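Local coordinates for protein ML032222a iGluR (Mnemiopsis leidyi, PDB 4YKJ) that probably forms the ligand-binding domain of an ionotropic glutamate receptor and holds a small amino acid, such as alanine, between its two lobes, at residues Trp138-Ser143 against Val184-Gly189; Met109-Lys114 against Glu188-Ala193; Asp91-Ser96 against Gln210-Ala215. All blocks are in the same frame, centred on the assembly; numbering follows the deposited sequence. Where two conformers were deposited one is given.

Overall arrangement
Following the chain, 91-96 comes first and waits longest for its partner. It meets 210-215 in interaction 3, which closes a loop of 113 residues. Interaction 2 and interaction 1 both lie within that loop. Interaction 2 joins 109-114 to 188-193, and interaction 1 joins 138-143 to 184-189. The last two end on the same part of the chain and share Glu188 and Gly189. All three reach one mixed sheet. In it strand 183-188 lies between 137-141 and 109-118, and strand 202-218 pairs with both 109-118 and 91-93. Glu188 links the three contacts, because its carboxylate bonds to Ser93 and Tyr214 beside the bound alanine.

Interaction 1. Residues Trp138-Ser143 against Val184-Gly189; sequences WGVIGS and VFIDEG. With ALA (alanine), chain E.
Gly139 joins the parallel strands 138-141 and 184-188 through both its backbone polar atoms. Its N donates to Val184 O at 3.0 Å. Its O accepts from Ile186 N at 3.2 Å, in a bond that is nearly straight at 172°. Trp138 and Val184 lie on one face of the sheet, where their CB atoms touch. The indole then leads away from Val184, and its NE1 bonds to Leu161 O.

Phe185 lies on the other face. Its CG is anti to the backbone N (chi1 177°), and from CB the ring is carried toward 138-143. CD1 meets Gly139 O at 3.6 Å, edge-on and in the plane of the ring. CE1 lies next to Ile141 CG1. CZ reaches furthest along that side chain, to Ile141 CD1 at 3.8 Å. Leu171 and Ala174 of helix 171-179 also touch the Phe185 ring. Val140 CG1 rests on Ile186 CB at 3.8 Å.

The two strands are joined by a mostly helical connection. They belong to the parallel part of one lobe in the two-lobed fold that ionotropic receptors share with periplasmic binding proteins. Beyond Ile186 a water fills the place of a direct backbone bond. It accepts from Ile141 N at 3.0 Å and donates to Ile186 O and Asp187 OD1. Asp187 OD1 also has a salt bridge to Arg144.

Glu188 follows at the cleft. Its OE1 comes within 2.7 Å of N of the bound amino acid. OE1 bonds to Tyr214 OH, and OE2 to Ser93 OG. An alanine here removes this carboxylate, which would probably leave the ligand's amino group without its nearby negative charge and cost Tyr214 OH and Ser93 OG their bonds to it.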
# COMPACT_ATOMS: atom_id res chain seq x y z
N TRP B 138 4.68 -25.19 -16.55
CA TRP B 138 4.54 -24.03 -15.70
C TRP B 138 3.72 -24.39 -14.48
O TRP B 138 3.06 -25.44 -14.46
CB TRP B 138 3.88 -22.89 -16.46
CG TRP B 138 2.46 -23.16 -16.82
CD1 TRP B 138 1.35 -22.87 -16.09
CD2 TRP B 138 2.00 -23.78 -18.03
NE1 TRP B 138 0.22 -23.29 -16.75
CE2 TRP B 138 0.59 -23.84 -17.95
CE3 TRP B 138 2.63 -24.30 -19.16
CZ2 TRP B 138 -0.18 -24.40 -18.97
CZ3 TRP B 138 1.85 -24.85 -20.17
CH2 TRP B 138 0.47 -24.89 -20.07
N GLY B 139 3.71 -23.50 -13.48
CA GLY B 139 2.91 -23.76 -12.30
C GLY B 139 2.86 -22.60 -11.34
O GLY B 139 3.64 -21.67 -11.39
N VAL B 140 1.85 -22.70 -10.47
CA VAL B 140 1.70 -21.88 -9.29
C VAL B 140 1.56 -22.82 -8.09
O VAL B 140 1.12 -23.95 -8.21
CB VAL B 140 0.46 -20.95 -9.34
CG1 VAL B 140 0.63 -19.92 -10.41
CG2 VAL B 140 -0.81 -21.73 -9.58
N ILE B 141 1.86 -22.30 -6.90
CA ILE B 141 1.68 -23.05 -5.67
C ILE B 141 0.22 -23.07 -5.25
O ILE B 141 -0.44 -22.01 -5.25
CB ILE B 141 2.54 -22.43 -4.55
CG1 ILE B 141 4.03 -22.55 -4.89
CG2 ILE B 141 2.24 -23.09 -3.21
CD1 ILE B 141 4.91 -21.62 -4.09
N GLY B 142 -0.30 -24.22 -4.88
CA GLY B 142 -1.67 -24.33 -4.47
C GLY B 142 -1.96 -23.60 -3.17
O GLY B 142 -1.15 -23.61 -2.23
N SER B 143 -3.13 -22.98 -3.11
CA SER B 143 -3.63 -22.30 -1.90
C SER B 143 -2.74 -21.15 -1.46
O SER B 143 -2.69 -20.80 -0.28
CB SER B 143 -3.88 -23.31 -0.78
OG SER B 143 -4.90 -24.22 -1.15
N VAL B 184 8.19 -22.36 -16.21
CA VAL B 184 7.81 -21.02 -15.77
C VAL B 184 7.08 -21.10 -14.42
O VAL B 184 6.07 -21.77 -14.27
CB VAL B 184 6.90 -20.33 -16.81
CG1 VAL B 184 6.43 -18.95 -16.33
CG2 VAL B 184 7.61 -20.22 -18.15
N PHE B 185 7.65 -20.42 -13.43
CA PHE B 185 7.07 -20.33 -12.09
C PHE B 185 6.48 -18.94 -11.95
O PHE B 185 7.15 -17.94 -12.17
CB PHE B 185 8.16 -20.58 -11.03
CG PHE B 185 7.69 -20.45 -9.59
CD1 PHE B 185 6.39 -20.78 -9.22
CD2 PHE B 185 8.56 -19.98 -8.63
CE1 PHE B 185 5.99 -20.65 -7.88
CE2 PHE B 185 8.16 -19.87 -7.30
CZ PHE B 185 6.89 -20.18 -6.95
N ILE B 186 5.19 -18.90 -11.60
CA ILE B 186 4.48 -17.64 -11.43
C ILE B 186 4.21 -17.42 -9.95
O ILE B 186 3.53 -18.20 -9.32
CB ILE B 186 3.14 -17.67 -12.20
CG1 ILE B 186 3.37 -18.00 -13.69
CG2 ILE B 186 2.40 -16.35 -12.04
CD1 ILE B 186 2.08 -18.29 -14.44
N ASP B 187 4.83 -16.39 -9.38
CA ASP B 187 4.72 -16.12 -7.93
C ASP B 187 4.81 -14.62 -7.68
O ASP B 187 4.20 -13.85 -8.42
CB ASP B 187 5.71 -16.92 -7.10
CG ASP B 187 5.27 -17.03 -5.64
OD1 ASP B 187 4.32 -17.80 -5.36
OD2 ASP B 187 5.87 -16.32 -4.79
N GLU B 188 5.48 -14.21 -6.62
CA GLU B 188 5.49 -12.80 -6.19
C GLU B 188 6.86 -12.19 -6.25
O GLU B 188 7.85 -12.83 -5.91
CB GLU B 188 4.94 -12.67 -4.77
CG GLU B 188 3.54 -13.23 -4.66
CD GLU B 188 2.97 -13.24 -3.27
OE1 GLU B 188 3.73 -13.16 -2.28
OE2 GLU B 188 1.73 -13.35 -3.15
N GLY B 189 6.91 -10.93 -6.68
CA GLY B 189 8.15 -10.21 -6.86
C GLY B 189 9.15 -10.27 -5.72
O GLY B 189 10.30 -10.67 -5.92
N ALA E . 2.15 -13.68 -0.13
CA ALA E . 1.71 -15.07 -0.44
C ALA E . 0.33 -15.35 0.14
O ALA E . -0.28 -16.39 -0.15
CB ALA E . 2.71 -16.06 0.09
OXT ALA E . -0.22 -14.52 0.88
O HOH W 1 2.80 -19.40 -6.94

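Interaction 2. Residues Met109-Lys114 against Glu188-Ala193; sequences MDAGIK and EGPVLA. With ALA (alanine), chain E.
Gly112 O receives Gly189 N in a bond of 2.9 Å that is almost straight at 172°. The same oxygen has a CA-H contact from Glu188 CA at 3.4 Å. Two donors in succession therefore meet one carbonyl just where the chain turns from strand to helix.

Pro190 covers the strand next to this bond. Its CD lies 3.9 Å from Ala111 CB, and its CG is close to Asp110 O as well. Its CB meets Met109 SD at 4.1 Å, and the two side chains pass each other running opposite ways. With chi1 at -174° the methionine chain runs out opposite its own N, and its extended start carries SD out to the proline. On the other side of the bond, Lys114 CB packs against Gly189 N at 3.9 Å. Leu192 CD1 reaches Lys114 O at 3.5 Å. Gly189 has little room for a side chain, since a CB there would be crowded by Pro190 CD.

Glu188 is the N-cap of helix 189-195, and it forms an antiparallel, non-hydrogen-bonded pair with Ile113. The pairing brings this helix start up against strand 109-118, at the cleft of the ligand-binding fold. Inside the helix, Leu192 N bonds to Glu188 O at 3.1 Å. Ala193 N does the same with Gly189 O at 2.8 Å. These bonds probably help to set the first turn and with it the direction in which Pro190 and Leu192 face the strand.

Further out, Trp245 of helix 240-248 touches both Met109 and Pro190. Tyr214 packs on Pro190 as well. The long chain of Lys114 runs away from the helix, and its NZ bonds to Ser204 OG.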
# COMPACT_ATOMS: atom_id res chain seq x y z
N MET B 109 4.39 -3.66 2.83
CA MET B 109 5.18 -3.73 1.59
C MET B 109 4.25 -3.78 0.39
O MET B 109 3.18 -4.37 0.47
CB MET B 109 6.07 -4.99 1.61
CG MET B 109 7.05 -5.09 0.45
SD MET B 109 8.26 -6.42 0.70
CE MET B 109 9.12 -5.81 2.12
N ASP B 110 4.66 -3.18 -0.72
CA ASP B 110 4.00 -3.36 -2.01
C ASP B 110 4.55 -4.58 -2.75
O ASP B 110 5.73 -4.91 -2.62
CB ASP B 110 4.19 -2.11 -2.86
CG ASP B 110 3.56 -0.90 -2.23
OD1 ASP B 110 2.31 -0.88 -2.14
OD2 ASP B 110 4.30 0.02 -1.81
N ALA B 111 3.69 -5.27 -3.49
CA ALA B 111 4.12 -6.46 -4.23
C ALA B 111 3.30 -6.64 -5.51
O ALA B 111 2.20 -6.11 -5.66
CB ALA B 111 4.02 -7.69 -3.37
N GLY B 112 3.86 -7.39 -6.46
CA GLY B 112 3.15 -7.74 -7.67
C GLY B 112 3.45 -9.18 -8.01
O GLY B 112 4.33 -9.79 -7.41
N ILE B 113 2.70 -9.70 -8.97
CA ILE B 113 2.95 -11.04 -9.51
C ILE B 113 4.11 -10.98 -10.47
O ILE B 113 4.17 -10.08 -11.34
CB ILE B 113 1.73 -11.57 -10.27
CG1 ILE B 113 0.51 -11.63 -9.37
CG2 ILE B 113 2.02 -12.95 -10.90
CD1 ILE B 113 0.71 -12.51 -8.15
N LYS B 114 5.02 -11.94 -10.35
CA LYS B 114 6.20 -12.02 -11.20
C LYS B 114 6.33 -13.43 -11.72
O LYS B 114 6.22 -14.39 -10.96
CB LYS B 114 7.47 -11.62 -10.45
CG LYS B 114 8.72 -11.64 -11.32
CD LYS B 114 9.90 -11.01 -10.63
CE LYS B 114 11.09 -10.92 -11.59
NZ LYS B 114 10.80 -10.06 -12.79
N GLU B 188 5.48 -14.21 -6.62
CA GLU B 188 5.49 -12.80 -6.19
C GLU B 188 6.86 -12.19 -6.25
O GLU B 188 7.85 -12.83 -5.91
CB GLU B 188 4.94 -12.67 -4.77
CG GLU B 188 3.54 -13.23 -4.66
CD GLU B 188 2.97 -13.24 -3.27
OE1 GLU B 188 3.73 -13.16 -2.28
OE2 GLU B 188 1.73 -13.35 -3.15
N GLY B 189 6.91 -10.93 -6.68
CA GLY B 189 8.15 -10.21 -6.86
C GLY B 189 9.15 -10.27 -5.72
O GLY B 189 10.30 -10.67 -5.92
N PRO B 190 8.75 -9.89 -4.51
CA PRO B 190 9.76 -9.82 -3.45
C PRO B 190 10.30 -11.20 -3.05
O PRO B 190 11.49 -11.33 -2.72
CB PRO B 190 9.01 -9.16 -2.29
CG PRO B 190 7.90 -8.36 -2.97
CD PRO B 190 7.49 -9.24 -4.11
N VAL B 191 9.43 -12.20 -3.07
CA VAL B 191 9.83 -13.55 -2.73
C VAL B 191 10.85 -14.08 -3.74
O VAL B 191 11.88 -14.66 -3.39
CB VAL B 191 8.59 -14.44 -2.69
CG1 VAL B 191 8.96 -15.89 -2.48
CG2 VAL B 191 7.67 -13.98 -1.59
N LEU B 192 10.58 -13.86 -5.01
CA LEU B 192 11.49 -14.31 -6.05
C LEU B 192 12.78 -13.50 -6.04
O LEU B 192 13.86 -14.05 -6.27
CB LEU B 192 10.81 -14.29 -7.42
CG LEU B 192 9.58 -15.19 -7.51
CD1 LEU B 192 9.00 -15.14 -8.93
CD2 LEU B 192 9.92 -16.60 -7.10
N ALA B 193 12.69 -12.20 -5.79
CA ALA B 193 13.90 -11.36 -5.74
C ALA B 193 14.89 -11.90 -4.73
O ALA B 193 16.10 -12.03 -5.00
CB ALA B 193 13.53 -9.92 -5.41
N ALA E . 2.15 -13.68 -0.13
CA ALA E . 1.71 -15.07 -0.44
C ALA E . 0.33 -15.35 0.14
O ALA E . -0.28 -16.39 -0.15
CB ALA E . 2.71 -16.06 0.09
OXT ALA E . -0.22 -14.52 0.88

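Interaction 3. Residues Asp91-Ser96 against Gln210-Ala215; sequences DLSTNS and QSFEYA. With ALA (alanine), chain E.
Leu92 and Ala215 form an antiparallel hydrogen-bonded pair between strands 91-93 and 210-215. Ala215 N donates to Leu92 O at 2.9 Å, while the return bond from Leu92 N to Ala215 O is weak. Ser93 and Tyr214 make the next, non-hydrogen-bonded pair. After them, Thr94 N donates to Glu213 O at 3.0 Å.

One side-chain bond extends this pairing. Thr94 OG1 sits between its own backbone N and carbonyl carbon (chi1 55°), facing the other strand. There it accepts from Glu213 N at 3.0 Å. Glu213 is thus gripped by Thr94 at both its backbone N and its O. Phe106 of the second subunit also packs on Thr94.

The aromatic contacts involve Tyr214 and Phe212. Asp91 CB stands over the centre of the Tyr214 ring, 3.7 Å from its centroid and 9° off the normal, a CH-pi contact. Ser93 OG comes to the same ring in its plane, at the edge, 3.4 Å from Tyr214 CE1. It is also close to Phe212 CE2. Both the ring and the serine are tied at their hydroxyls to Glu188.

The remaining contacts are with the bound alanine. Ser93 N donates to its OXT at 3.0 Å in a nearly straight bond (174°). The ligand's N lies 2.8 Å from Asp91 O and equally near Ser93 OG. Arg98 NH1 and His145 N also bond to the ligand, and Ser93 O in turn bonds to Arg98. A backbone N and an arginine for the ligand's carboxylate, with a carbonyl, a hydroxyl and an acid around its amino group, are characteristic of the amino acid site in ionotropic glutamate receptors.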
# COMPACT_ATOMS: atom_id res chain seq x y z
N ASP B 91 4.27 -12.43 5.22
CA ASP B 91 3.93 -11.69 4.01
C ASP B 91 2.59 -12.16 3.47
O ASP B 91 2.56 -13.03 2.59
CB ASP B 91 5.02 -11.86 2.94
CG ASP B 91 5.33 -13.31 2.57
OD1 ASP B 91 5.50 -14.16 3.45
OD2 ASP B 91 5.48 -13.58 1.33
N LEU B 92 1.50 -11.62 4.00
CA LEU B 92 0.17 -12.08 3.61
C LEU B 92 -0.38 -11.11 2.57
O LEU B 92 -0.61 -9.92 2.83
CB LEU B 92 -0.78 -12.16 4.81
CG LEU B 92 -2.09 -12.90 4.51
CD1 LEU B 92 -1.86 -14.38 4.26
CD2 LEU B 92 -3.09 -12.69 5.63
N SER B 93 -0.58 -11.60 1.36
CA SER B 93 -1.06 -10.76 0.27
C SER B 93 -2.52 -10.42 0.41
O SER B 93 -3.33 -11.25 0.81
CB SER B 93 -0.88 -11.46 -1.06
OG SER B 93 0.49 -11.77 -1.25
N THR B 94 -2.85 -9.20 0.02
CA THR B 94 -4.22 -8.71 -0.05
C THR B 94 -4.93 -9.22 -1.30
O THR B 94 -4.46 -9.01 -2.43
CB THR B 94 -4.27 -7.17 -0.00
OG1 THR B 94 -3.43 -6.63 -1.04
CG2 THR B 94 -3.81 -6.66 1.36
N ASN B 95 -6.05 -9.91 -1.11
CA ASN B 95 -6.93 -10.27 -2.21
C ASN B 95 -8.36 -10.27 -1.76
O ASN B 95 -8.66 -10.36 -0.56
CB ASN B 95 -6.48 -11.56 -2.94
CG ASN B 95 -6.64 -12.85 -2.14
OD1 ASN B 95 -7.71 -13.15 -1.60
ND2 ASN B 95 -5.59 -13.64 -2.12
N SER B 96 -9.27 -10.14 -2.73
CA SER B 96 -10.68 -10.01 -2.43
C SER B 96 -11.26 -11.26 -1.78
O SER B 96 -12.11 -11.16 -0.91
CB SER B 96 -11.45 -9.66 -3.70
OG SER B 96 -11.18 -8.33 -4.10
N GLN B 210 -0.56 -7.02 -11.79
CA GLN B 210 -1.35 -6.91 -10.55
C GLN B 210 -0.60 -6.08 -9.52
O GLN B 210 0.62 -6.22 -9.34
CB GLN B 210 -1.76 -8.26 -9.93
CG GLN B 210 -2.59 -9.17 -10.82
CD GLN B 210 -4.03 -8.71 -11.00
OE1 GLN B 210 -4.70 -8.26 -10.05
NE2 GLN B 210 -4.53 -8.85 -12.22
N SER B 211 -1.32 -5.23 -8.83
CA SER B 211 -0.75 -4.53 -7.69
C SER B 211 -1.48 -4.98 -6.45
O SER B 211 -2.71 -4.99 -6.43
CB SER B 211 -0.92 -3.02 -7.88
OG SER B 211 -0.47 -2.30 -6.76
N PHE B 212 -0.74 -5.38 -5.41
CA PHE B 212 -1.34 -5.70 -4.13
C PHE B 212 -0.32 -5.39 -3.03
O PHE B 212 0.73 -4.82 -3.29
CB PHE B 212 -1.82 -7.17 -4.11
CG PHE B 212 -0.75 -8.16 -4.48
CD1 PHE B 212 -0.55 -8.51 -5.81
CD2 PHE B 212 0.07 -8.72 -3.51
CE1 PHE B 212 0.42 -9.41 -6.16
CE2 PHE B 212 1.07 -9.62 -3.87
CZ PHE B 212 1.25 -9.94 -5.21
N GLU B 213 -0.67 -5.71 -1.80
CA GLU B 213 0.17 -5.40 -0.64
C GLU B 213 0.40 -6.63 0.17
O GLU B 213 -0.36 -7.59 0.11
CB GLU B 213 -0.54 -4.40 0.27
CG GLU B 213 -1.16 -3.17 -0.39
CD GLU B 213 -0.17 -2.07 -0.59
OE1 GLU B 213 1.02 -2.30 -0.31
OE2 GLU B 213 -0.58 -0.97 -1.02
N TYR B 214 1.49 -6.61 0.93
CA TYR B 214 1.67 -7.52 2.06
C TYR B 214 1.22 -6.82 3.33
O TYR B 214 1.61 -5.68 3.58
CB TYR B 214 3.13 -7.90 2.22
CG TYR B 214 3.72 -8.75 1.13
CD1 TYR B 214 2.93 -9.61 0.36
CD2 TYR B 214 5.08 -8.74 0.89
CE1 TYR B 214 3.51 -10.40 -0.62
CE2 TYR B 214 5.66 -9.53 -0.07
CZ TYR B 214 4.89 -10.35 -0.82
OH TYR B 214 5.52 -11.13 -1.77
N ALA B 215 0.44 -7.51 4.13
CA ALA B 215 -0.04 -7.01 5.40
C ALA B 215 -0.13 -8.17 6.38
O ALA B 215 0.19 -9.31 6.02
CB ALA B 215 -1.40 -6.37 5.21
N ALA E . 2.15 -13.68 -0.13
CA ALA E . 1.71 -15.07 -0.44
C ALA E . 0.33 -15.35 0.14
O ALA E . -0.28 -16.39 -0.15
CB ALA E . 2.71 -16.06 0.09
OXT ALA E . -0.22 -14.52 0.88